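PDB 2CKS: endoglucanase E-5 from Thermobifida fusca, which hydrolyses internal beta-1,4-glucosidic linkages in cellulose, lichenin and cereal beta-D-glucans through its family 5 glycoside hydrolase catalytic domain. Local coordinates for residues E6-V11 against V26-M31; I252-M255 against K259-W262. All coordinates share one frame; numbering follows the deposited sequence. Where two conformers were deposited one is given.

Contact 1 of 2, residues E6-V11 against V26-M31; sequences ERYGKV and VQLRGM
Tyr8 lays its ring on Val26 where the short N-terminal helix 4-8 meets the segment leading into strand 29-32, the first strand of the (beta/alpha)8 TIM barrel of this family 5 catalytic domain. The principal interaction is a CH-pi contact: Val26 CG2 stands 3.4 Å from the centroid of the Tyr8 ring, only 6° off its normal, and is therefore almost equally close to all six ring carbons. At chi1 62° CG1 of Val26 falls between the backbone N and the carbonyl carbon and faces Val11, which leaves CG2 trans to the N and over the ring. Apolar contacts complete the patch. Leu28 CD2 approaches the ring obliquely, 3.8 Å from Tyr8 CD2, and Val11 CG1 meets Val26 CG1 more loosely at 4.3 Å. Tyr95 of strand 95-101 touches Tyr8, Val11 and Leu28, tying the patch to the barrel.

Polar contacts gather at the phenol end of the ring. No direct hydrogen bond joins the two segments; instead a water lies 2.7 Å from Tyr8 OH and donates to Gln27 O at 2.9 Å. With an alanine in place of Tyr8, Val26 CG2 would probably lose its CH-pi contact, a gap would open beside Leu28 CD2 and the water would be left without its phenol partner. Arg7 NH1 gives Tyr8 OH a weak, bent hydrogen bond (3.1 Å, 142°).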
loop_
_atom_site.group_PDB
_atom_site.type_symbol
_atom_site.label_atom_id
_atom_site.label_comp_id
_atom_site.label_asym_id
_atom_site.label_seq_id
_atom_site.Cartn_x
_atom_site.Cartn_y
_atom_site.Cartn_z
ATOM N N GLU A 6 11.808 -2.479 14.927
ATOM C CA GLU A 6 12.975 -2.914 15.693
ATOM C C GLU A 6 13.393 -4.329 15.355
ATOM O O GLU A 6 14.590 -4.651 15.377
ATOM C CB GLU A 6 12.688 -2.798 17.178
ATOM C CG GLU A 6 12.734 -1.351 17.624
ATOM C CD GLU A 6 11.906 -1.063 18.858
ATOM O OE1 GLU A 6 11.749 0.145 19.161
ATOM O OE2 GLU A 6 11.423 -2.016 19.520
ATOM N N ARG A 7 12.414 -5.170 15.052
ATOM C CA ARG A 7 12.665 -6.581 14.823
ATOM C C ARG A 7 13.217 -6.874 13.431
ATOM O O ARG A 7 14.012 -7.790 13.274
ATOM C CB ARG A 7 11.404 -7.396 15.092
ATOM C CG ARG A 7 11.135 -7.515 16.574
ATOM C CD ARG A 7 9.966 -8.400 16.945
ATOM N NE ARG A 7 8.708 -7.876 16.437
ATOM C CZ ARG A 7 8.039 -8.376 15.402
ATOM N NH1 ARG A 7 8.497 -9.420 14.724
ATOM N NH2 ARG A 7 6.903 -7.811 15.031
ATOM N N TYR A 8 12.821 -6.091 12.432
ATOM C CA TYR A 8 13.256 -6.348 11.058
ATOM C C TYR A 8 14.237 -5.311 10.527
ATOM O O TYR A 8 14.957 -5.574 9.563
ATOM C CB TYR A 8 12.052 -6.453 10.132
ATOM C CG TYR A 8 11.021 -7.463 10.572
ATOM C CD1 TYR A 8 11.375 -8.787 10.834
ATOM C CD2 TYR A 8 9.683 -7.097 10.721
ATOM C CE1 TYR A 8 10.424 -9.717 11.228
ATOM C CE2 TYR A 8 8.732 -8.019 11.116
ATOM C CZ TYR A 8 9.103 -9.321 11.368
ATOM O OH TYR A 8 8.162 -10.245 11.757
ATOM N N GLY A 9 14.259 -4.124 11.126
ATOM C CA GLY A 9 15.229 -3.110 10.761
ATOM C C GLY A 9 15.061 -2.556 9.361
ATOM O O GLY A 9 13.953 -2.362 8.864
ATOM N N LYS A 10 16.195 -2.315 8.716
ATOM C CA LYS A 10 16.248 -1.690 7.411
ATOM C C LYS A 10 15.918 -2.718 6.336
ATOM O O LYS A 10 16.799 -3.399 5.802
ATOM C CB LYS A 10 17.647 -1.124 7.203
ATOM C CG LYS A 10 17.828 -0.282 5.974
ATOM C CD LYS A 10 19.317 -0.035 5.767
ATOM C CE LYS A 10 19.554 1.198 4.952
ATOM N NZ LYS A 10 20.921 1.739 5.155
ATOM N N VAL A 11 14.639 -2.843 6.021
ATOM C CA VAL A 11 14.223 -3.854 5.067
ATOM C C VAL A 11 14.763 -3.498 3.675
ATOM O O VAL A 11 14.930 -2.329 3.339
ATOM C CB VAL A 11 12.692 -4.056 5.061
ATOM C CG1 VAL A 11 12.200 -4.608 6.413
ATOM C CG2 VAL A 11 11.956 -2.785 4.698
ATOM N N VAL A 26 10.809 -11.467 4.943
ATOM C CA VAL A 26 9.831 -11.018 5.917
ATOM C C VAL A 26 8.542 -10.646 5.193
ATOM O O VAL A 26 8.576 -10.100 4.089
ATOM C CB VAL A 26 10.360 -9.824 6.748
ATOM C CG1 VAL A 26 10.648 -8.599 5.880
ATOM C CG2 VAL A 26 9.399 -9.485 7.872
ATOM N N GLN A 27 7.419 -10.967 5.826
ATOM C CA GLN A 27 6.097 -10.601 5.333
ATOM C C GLN A 27 5.530 -9.512 6.240
ATOM O O GLN A 27 5.184 -9.781 7.392
ATOM C CB GLN A 27 5.167 -11.813 5.339
ATOM C CG GLN A 27 3.857 -11.531 4.661
ATOM C CD GLN A 27 2.785 -12.567 4.890
ATOM O OE1 GLN A 27 2.881 -13.408 5.800
ATOM N NE2 GLN A 27 1.735 -12.493 4.084
ATOM N N LEU A 28 5.447 -8.288 5.728
ATOM C CA LEU A 28 4.887 -7.175 6.492
ATOM C C LEU A 28 3.399 -7.071 6.183
ATOM O O LEU A 28 3.023 -6.929 5.029
ATOM C CB LEU A 28 5.598 -5.871 6.129
ATOM C CG LEU A 28 7.114 -5.848 6.303
ATOM C CD1 LEU A 28 7.690 -4.512 5.865
ATOM C CD2 LEU A 28 7.488 -6.149 7.748
ATOM N N ARG A 29 2.563 -7.163 7.217
ATOM C CA ARG A 29 1.118 -7.134 7.054
ATOM C C ARG A 29 0.525 -5.997 7.850
ATOM O O ARG A 29 0.919 -5.748 8.993
ATOM C CB ARG A 29 0.483 -8.443 7.519
ATOM C CG ARG A 29 1.082 -9.682 6.861
ATOM C CD ARG A 29 0.622 -10.991 7.450
ATOM N NE ARG A 29 0.843 -10.993 8.890
ATOM C CZ ARG A 29 0.040 -11.539 9.791
ATOM N NH1 ARG A 29 -1.052 -12.200 9.432
ATOM N NH2 ARG A 29 0.353 -11.427 11.071
ATOM N N GLY A 30 -0.456 -5.318 7.271
ATOM C CA GLY A 30 -1.059 -4.189 7.941
ATOM C C GLY A 30 -2.257 -3.636 7.204
ATOM O O GLY A 30 -2.980 -4.377 6.564
ATOM N N MET A 31 -2.446 -2.324 7.320
ATOM C CA MET A 31 -3.630 -1.651 6.832
ATOM C C MET A 31 -3.258 -0.444 6.010
ATOM O O MET A 31 -2.266 0.229 6.282
ATOM C CB MET A 31 -4.460 -1.143 8.015
ATOM C CG MET A 31 -5.131 -2.216 8.849
ATOM S SD MET A 31 -6.300 -3.238 7.895
ATOM C CE MET A 31 -7.450 -1.996 7.333
HETATM O O HOH W 1 6.212 -10.666 9.930
#

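Contact 2 of 2, residues I252-M255 against K259-W262; sequences IDLM and KIGW
Met255, in the last turns of helix 245-258, reaches across to both Ile260 and Trp262 as the chain turns back toward the barrel. Its CB lies 4.0 Å from Ile260 CB and also packs against the Ile260 carbonyl oxygen. CG, where the side chain crosses that of Ile260 at about a right angle, is near CB and CG2. Beyond it SD sits 4.5 Å from the centroid of the five-membered ring of Trp262, 58° off the normal, an oblique Met-aromatic contact. A bend at the last torsion (chi3 -70°) then brings CE to within 3.4 Å of Trp262 CD1, so that sulfur and methyl share the same corner of the indole.

Ile252 CD1 comes in obliquely, 3.3 Å above the plane of the indole and offset toward its rim, 3.7 Å from Trp262 CZ2. At the indole edge a water lies in the ring plane, accepts from Trp262 NE1 at 3.0 Å and donates to Ile252 O, linking the tryptophan to the helix backbone. On another side of the helix Leu254 CD1 meets Ile260 CD1, with Leu218 of helix 212-224 also touching Leu254.

Ile260 N donates to Met255 O at 2.8 Å. With Lys259 at positive phi and a second bond back into the last turn, the helix ends in a Schellman motif, on the alpha-to-beta connection into strand 262-265, the eighth strand of the TIM barrel.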
loop_
_atom_site.group_PDB
_atom_site.type_symbol
_atom_site.label_atom_id
_atom_site.label_comp_id
_atom_site.label_asym_id
_atom_site.label_seq_id
_atom_site.Cartn_x
_atom_site.Cartn_y
_atom_site.Cartn_z
ATOM N N ILE A 252 -4.700 -15.063 1.291
ATOM C CA ILE A 252 -3.931 -14.921 2.525
ATOM C C ILE A 252 -2.946 -16.065 2.685
ATOM O O ILE A 252 -1.803 -15.850 3.067
ATOM C CB ILE A 252 -4.866 -14.829 3.757
ATOM C CG1 ILE A 252 -5.591 -13.482 3.756
ATOM C CG2 ILE A 252 -4.095 -15.043 5.060
ATOM C CD1 ILE A 252 -4.746 -12.319 4.234
ATOM N N ASP A 253 -3.385 -17.278 2.380
ATOM C CA ASP A 253 -2.515 -18.442 2.509
ATOM C C ASP A 253 -1.380 -18.398 1.487
ATOM O O ASP A 253 -0.254 -18.748 1.815
ATOM C CB ASP A 253 -3.317 -19.736 2.399
ATOM C CG ASP A 253 -4.243 -19.940 3.588
ATOM O OD1 ASP A 253 -5.157 -20.776 3.485
ATOM O OD2 ASP A 253 -4.140 -19.301 4.663
ATOM N N LEU A 254 -1.675 -17.943 0.273
ATOM C CA LEU A 254 -0.654 -17.818 -0.758
ATOM C C LEU A 254 0.368 -16.763 -0.350
ATOM O O LEU A 254 1.573 -16.989 -0.432
ATOM C CB LEU A 254 -1.274 -17.455 -2.104
ATOM C CG LEU A 254 -0.341 -17.478 -3.321
ATOM C CD1 LEU A 254 0.258 -16.104 -3.599
ATOM C CD2 LEU A 254 0.765 -18.540 -3.186
ATOM N N MET A 255 -0.113 -15.624 0.127
ATOM C CA MET A 255 0.781 -14.550 0.519
ATOM C C MET A 255 1.667 -14.966 1.700
ATOM O O MET A 255 2.834 -14.624 1.733
ATOM C CB MET A 255 -0.004 -13.266 0.795
ATOM C CG MET A 255 -0.643 -12.690 -0.456
ATOM S SD MET A 255 -1.378 -11.063 -0.220
ATOM C CE MET A 255 -2.785 -11.423 0.810
ATOM N N LYS A 259 5.586 -15.145 1.473
ATOM C CA LYS A 259 5.977 -13.981 2.263
ATOM C C LYS A 259 5.749 -12.661 1.515
ATOM O O LYS A 259 6.581 -11.752 1.544
ATOM C CB LYS A 259 7.408 -14.135 2.779
ATOM C CG LYS A 259 7.565 -15.362 3.694
ATOM C CD LYS A 259 8.620 -15.167 4.766
ATOM C CE LYS A 259 8.447 -16.147 5.939
ATOM N NZ LYS A 259 7.583 -15.598 7.035
ATOM N N ILE A 260 4.596 -12.580 0.865
ATOM C CA ILE A 260 4.155 -11.371 0.178
ATOM C C ILE A 260 3.431 -10.468 1.174
ATOM O O ILE A 260 2.398 -10.846 1.734
ATOM C CB ILE A 260 3.216 -11.728 -0.972
ATOM C CG1 ILE A 260 3.969 -12.536 -2.043
ATOM C CG2 ILE A 260 2.614 -10.463 -1.588
ATOM C CD1 ILE A 260 3.051 -13.261 -3.008
ATOM N N GLY A 261 3.979 -9.278 1.396
ATOM C CA GLY A 261 3.378 -8.338 2.325
ATOM C C GLY A 261 2.083 -7.765 1.780
ATOM O O GLY A 261 1.835 -7.785 0.567
ATOM N N TRP A 262 1.246 -7.271 2.685
ATOM C CA TRP A 262 -0.016 -6.665 2.306
ATOM C C TRP A 262 -0.514 -5.605 3.272
ATOM O O TRP A 262 -0.202 -5.622 4.465
ATOM C CB TRP A 262 -1.106 -7.729 2.134
ATOM C CG TRP A 262 -1.319 -8.765 3.248
ATOM C CD1 TRP A 262 -0.882 -10.057 3.238
ATOM C CD2 TRP A 262 -2.102 -8.626 4.451
ATOM N NE1 TRP A 262 -1.322 -10.726 4.357
ATOM C CE2 TRP A 262 -2.077 -9.875 5.119
ATOM C CE3 TRP A 262 -2.791 -7.562 5.053
ATOM C CZ2 TRP A 262 -2.717 -10.089 6.343
ATOM C CZ3 TRP A 262 -3.450 -7.790 6.260
ATOM C CH2 TRP A 262 -3.404 -9.039 6.888
HETATM O O HOH W 2 -0.834 -13.633 4.556
#

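Contacts 1 and 2, whose centres are 13 Å apart, meet at the seam where the first and eighth strands close the barrel. Gly30 N of contact 1 lies 2.8 Å from Trp262 O of contact 2, a probable hydrogen bond between the two strands. Gln27 adds a side-chain link: its NE2 is 2.9 Å from Ile260 O, also a probable hydrogen bond. Contact 1 lies away from the probable catalytic glutamates, but the Val11 side chain is about 10 Å from a bound sodium ion, and Lys10 forms a salt bridge with Asp165, a residue of a sodium site. Contact 2 has the Trp262 side chain about 9 Å from that of Glu231, probably the catalytic nucleophile, and about 13 Å from a bound zinc ion.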